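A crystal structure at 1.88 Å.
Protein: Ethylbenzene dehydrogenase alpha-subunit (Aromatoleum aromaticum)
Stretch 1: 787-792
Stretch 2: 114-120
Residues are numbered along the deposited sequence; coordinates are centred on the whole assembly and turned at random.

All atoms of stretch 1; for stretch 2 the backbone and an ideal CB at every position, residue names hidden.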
ATOM      1  N   ASP A 787     -14.151  -5.126 -25.803  1.00 22.03           N
ATOM      2  CA  ASP A 787     -14.586  -6.472 -26.123  1.00 21.77           C
ATOM      3  C   ASP A 787     -14.139  -7.309 -24.908  1.00 21.23           C
ATOM      4  O   ASP A 787     -12.956  -7.529 -24.673  1.00 20.50           O
ATOM      5  CB  ASP A 787     -13.931  -6.972 -27.392  1.00 22.60           C
ATOM      6  CG  ASP A 787     -14.253  -8.422 -27.686  1.00 22.85           C
ATOM      7  OD1 ASP A 787     -14.794  -9.145 -26.799  1.00 21.49           O
ATOM      8  OD2 ASP A 787     -13.965  -8.867 -28.799  1.00 26.98           O
ATOM      9  N   VAL A 788     -15.090  -7.704 -24.101  1.00 21.38           N
ATOM     10  CA  VAL A 788     -14.749  -8.322 -22.825  1.00 21.56           C
ATOM     11  C   VAL A 788     -14.055  -9.645 -22.998  1.00 20.66           C
ATOM     12  O   VAL A 788     -13.532 -10.179 -22.040  1.00 20.40           O
ATOM     13  CB  VAL A 788     -16.022  -8.505 -21.931  1.00 21.97           C
ATOM     14  CG1 VAL A 788     -16.587  -7.124 -21.561  1.00 25.16           C
ATOM     15  CG2 VAL A 788     -17.073  -9.421 -22.590  1.00 22.72           C
ATOM     16  N   THR A 789     -14.036 -10.190 -24.215  1.00 19.99           N
ATOM     17  CA  THR A 789     -13.356 -11.464 -24.467  1.00 20.75           C
ATOM     18  C   THR A 789     -11.874 -11.310 -24.725  1.00 22.16           C
ATOM     19  O   THR A 789     -11.207 -12.280 -24.950  1.00 21.94           O
ATOM     20  CB  THR A 789     -13.942 -12.206 -25.672  1.00 21.59           C
ATOM     21  OG1 THR A 789     -13.653 -11.478 -26.879  1.00 18.79           O
ATOM     22  CG2 THR A 789     -15.438 -12.450 -25.535  1.00 21.04           C
ATOM     23  N   LYS A 790     -11.352 -10.080 -24.760  1.00 22.06           N
ATOM     24  CA  LYS A 790      -9.913  -9.865 -24.950  1.00 22.67           C
ATOM     25  C   LYS A 790      -9.414  -8.678 -24.179  1.00 22.03           C
ATOM     26  O   LYS A 790     -10.221  -7.792 -23.827  1.00 21.35           O
ATOM     27  CB  LYS A 790      -9.629  -9.599 -26.422  1.00 23.47           C
ATOM     28  CG  LYS A 790     -10.350  -8.404 -26.965  1.00 26.28           C
ATOM     29  CD  LYS A 790     -10.186  -8.215 -28.507  1.00 28.85           C
ATOM     30  CE  LYS A 790     -10.477  -9.463 -29.229  1.00 30.04           C
ATOM     31  NZ  LYS A 790     -10.973  -9.203 -30.610  1.00 31.64           N
ATOM     32  N   PRO A 791      -8.090  -8.621 -23.918  1.00 21.87           N
ATOM     33  CA  PRO A 791      -7.550  -7.484 -23.233  1.00 22.03           C
ATOM     34  C   PRO A 791      -7.831  -6.148 -23.942  1.00 21.65           C
ATOM     35  O   PRO A 791      -7.914  -6.066 -25.178  1.00 23.14           O
ATOM     36  CB  PRO A 791      -6.048  -7.781 -23.151  1.00 22.46           C
ATOM     37  CG  PRO A 791      -5.933  -9.243 -23.230  1.00 21.30           C
ATOM     38  CD  PRO A 791      -7.048  -9.644 -24.167  1.00 21.09           C
ATOM     39  N   ILE A 792      -8.134  -5.172 -23.109  1.00 21.82           N
ATOM     40  CA  ILE A 792      -8.375  -3.812 -23.535  1.00 21.35           C
ATOM     41  C   ILE A 792      -7.036  -3.262 -23.941  1.00 21.83           C
ATOM     42  O   ILE A 792      -6.121  -3.421 -23.209  1.00 21.25           O
ATOM     43  CB  ILE A 792      -8.978  -2.981 -22.400  1.00 21.99           C
ATOM     44  CG1 ILE A 792     -10.422  -3.439 -22.126  1.00 21.96           C
ATOM     45  CG2 ILE A 792      -8.963  -1.447 -22.757  1.00 21.21           C
ATOM     46  CD1 ILE A 792     -11.059  -2.850 -20.889  1.00 20.75           C
ATOM     47  N   UNK A 114     -10.713 -14.772 -16.191  1.00 22.92           N
ATOM     48  CA  UNK A 114      -9.975 -14.258 -17.340  1.00 23.29           C
ATOM     49  C   UNK A 114     -10.944 -13.855 -18.479  1.00 23.45           C
ATOM     50  O   UNK A 114     -12.081 -14.354 -18.569  1.00 22.69           O
ATOM     51  CB  UNK A 114      -8.976 -15.307 -17.833  1.00 23.29           C
ATOM     52  N   UNK A 115     -10.441 -13.023 -19.392  1.00 23.28           N
ATOM     53  CA  UNK A 115     -11.167 -12.636 -20.590  1.00 23.55           C
ATOM     54  C   UNK A 115     -11.487 -13.817 -21.473  1.00 23.90           C
ATOM     55  O   UNK A 115     -12.572 -13.847 -22.070  1.00 25.13           O
ATOM     56  CB  UNK A 115     -10.364 -11.603 -21.383  1.00 23.55           C
ATOM     57  N   UNK A 116     -10.559 -14.771 -21.544  1.00 25.50           N
ATOM     58  CA  UNK A 116     -10.772 -16.056 -22.168  1.00 26.81           C
ATOM     59  C   UNK A 116      -9.756 -17.112 -21.682  1.00 27.14           C
ATOM     60  O   UNK A 116      -8.856 -16.792 -20.926  1.00 26.58           O
ATOM     61  CB  UNK A 116     -10.694 -15.905 -23.688  1.00 26.81           C
ATOM     62  N   UNK A 117      -9.881 -18.337 -22.185  1.00 29.04           N
ATOM     63  CA  UNK A 117      -9.124 -19.513 -21.680  1.00 29.44           C
ATOM     64  C   UNK A 117      -7.621 -19.377 -21.741  1.00 29.75           C
ATOM     65  O   UNK A 117      -6.885 -19.995 -20.962  1.00 30.15           O
ATOM     66  CB  UNK A 117      -9.520 -20.760 -22.473  1.00 29.44           C
ATOM     67  N   UNK A 118      -7.143 -18.582 -22.692  1.00 29.62           N
ATOM     68  CA  UNK A 118      -5.731 -18.405 -22.884  1.00 30.09           C
ATOM     69  C   UNK A 118      -5.075 -17.423 -21.920  1.00 28.43           C
ATOM     70  O   UNK A 118      -3.864 -17.291 -21.918  1.00 30.10           O
ATOM     71  CB  UNK A 118      -5.481 -17.947 -24.322  1.00 30.09           C
ATOM     72  N   UNK A 119      -5.858 -16.676 -21.158  1.00 26.59           N
ATOM     73  CA  UNK A 119      -5.322 -15.622 -20.341  1.00 25.30           C
ATOM     74  C   UNK A 119      -5.420 -15.990 -18.857  1.00 24.59           C
ATOM     75  O   UNK A 119      -6.165 -16.911 -18.479  1.00 25.27           O
ATOM     76  CB  UNK A 119      -6.054 -14.309 -20.626  1.00 25.30           C
ATOM     77  N   UNK A 120      -4.672 -15.266 -18.044  1.00 23.29           N
ATOM     78  CA  UNK A 120      -4.702 -15.406 -16.614  1.00 22.40           C
ATOM     79  C   UNK A 120      -5.875 -14.615 -16.083  1.00 22.90           C
ATOM     80  O   UNK A 120      -6.194 -13.518 -16.577  1.00 21.75           O
ATOM     81  CB  UNK A 120      -3.387 -14.947 -15.981  1.00 22.40           C
TER

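Residues 787-792 offer a compact surface to the second stretch. A type I beta turn from Asp 787 to Lys 790 is closed by Lys 790 N bonding to Asp 787 O (3.0 Å). The side chain of Asp 787 fastens the turn from within, its OD1 accepting from Thr 789 N (2.9 Å) and Thr 789 OG1 (2.6 Å). Among the groups a neighbour can meet are the carbonyl groups of Val 788 and Thr 789, the CA of Thr 789 and the ring of Pro 791.

At position 114, CA-to-CB points sideways and nothing of the first stretch lies within 5.5 Å of the ideal CB. The contact sets no clear demand here, and many side chains would be compatible. The residue is Ala 114, which makes no contact with the first stretch.

Position 115 is different. Its CA lies 4.6 Å from the CA of Thr 789, and its CB points toward the turn, with the ideal CB 3.5 Å from Val 788 O, 3.7 Å from Thr 789 C and 3.8 Å from Lys 790 N. With backbone this close, a small or slender side chain such as alanine, serine or cysteine fits easily, and those with an atom beyond CB can reach on toward the proline. The residue is Cys 115. With chi1 at 63° (p), its SG reaches Pro 791 CD at 3.7 Å, an apolar contact that extends the interface beyond the turn. Its backbone contributes too: Cys 115 O receives a CA-H...O contact from Thr 789 CA at 3.5 Å, with an angle of 148° at the hydrogen.

Position 116 also points toward the first stretch, its ideal CB 3.9 Å from Thr 789 O. A carbonyl at this distance invites a short donor such as serine, threonine or asparagine, and the extended backbone (phi/psi -160/179) leaves several choices open. The residue is Asn 116, with chi1 at 65° (p). Its side-chain amide approaches Thr 789 O, the modelled OD1 lying 2.8 Å away; the amide is probably turned over in the model, and the reversed orientation may give a hydrogen bond.

Positions 117 and 118, both out of reach of the first stretch, are the central residues of a type I beta turn from 116 to 119. Their backbone angles (-59/-28 and -80/-11) suit many residues, with aspartate or asparagine common in the second place. They are Val 117 and Asp 118.

Position 119 ends that turn, its N bonding to O of Asn 116 (3.0 Å). CA-to-CB points toward the first stretch, but nothing lies within 5.5 Å of the ideal CB, so a side chain that extends well past CB, such as leucine, methionine or an aromatic, could reach the proline. The residue is Tyr 119. Pro 791 CD sits over one face of its ring, 4.0 Å from the centroid and 28° off the normal, a CH-pi contact, while Pro 791 CG packs 3.3 Å from Tyr 119 CE2. The hydroxyl is hydrogen-bonded elsewhere in the structure.

Position 120 is out of reach, and its beta-region backbone (-82/141) accommodates many residues, beta-branched ones included; it is Val 120.

Stretch 2 (114-120) ACNVDYV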
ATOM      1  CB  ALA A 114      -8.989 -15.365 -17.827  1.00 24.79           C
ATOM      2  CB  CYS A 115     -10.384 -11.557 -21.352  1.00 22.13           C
ATOM      3  SG  CYS A 115      -8.801 -12.042 -21.965  1.00 22.96           S
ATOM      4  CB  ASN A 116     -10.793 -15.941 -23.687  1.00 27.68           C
ATOM      5  CG  ASN A 116      -9.520 -15.532 -24.246  1.00 29.48           C
ATOM      6  OD1 ASN A 116      -9.382 -14.366 -24.691  1.00 35.75           O
ATOM      7  ND2 ASN A 116      -8.558 -16.465 -24.325  1.00 28.34           N
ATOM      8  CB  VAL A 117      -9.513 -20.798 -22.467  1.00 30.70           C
ATOM      9  CG1 VAL A 117      -8.815 -20.788 -23.822  1.00 30.15           C
ATOM     10  CG2 VAL A 117      -9.145 -22.063 -21.650  1.00 30.82           C
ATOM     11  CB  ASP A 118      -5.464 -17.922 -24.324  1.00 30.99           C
ATOM     12  CG  ASP A 118      -5.916 -18.904 -25.371  1.00 36.46           C
ATOM     13  OD1 ASP A 118      -5.677 -20.126 -25.206  1.00 42.58           O
ATOM     14  OD2 ASP A 118      -6.528 -18.439 -26.358  1.00 42.16           O
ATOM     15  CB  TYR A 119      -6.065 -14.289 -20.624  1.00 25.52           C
ATOM     16  CG  TYR A 119      -5.685 -13.676 -21.964  1.00 24.67           C
ATOM     17  CD1 TYR A 119      -6.319 -14.083 -23.144  1.00 24.96           C
ATOM     18  CD2 TYR A 119      -4.715 -12.689 -22.051  1.00 24.32           C
ATOM     19  CE1 TYR A 119      -5.983 -13.525 -24.367  1.00 25.65           C
ATOM     20  CE2 TYR A 119      -4.359 -12.119 -23.294  1.00 25.60           C
ATOM     21  CZ  TYR A 119      -5.033 -12.547 -24.459  1.00 25.26           C
ATOM     22  OH  TYR A 119      -4.734 -12.036 -25.722  1.00 25.00           O
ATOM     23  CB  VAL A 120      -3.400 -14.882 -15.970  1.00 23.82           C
ATOM     24  CG1 VAL A 120      -3.479 -14.956 -14.417  1.00 24.63           C
ATOM     25  CG2 VAL A 120      -2.151 -15.627 -16.568  1.00 20.84           C
TER
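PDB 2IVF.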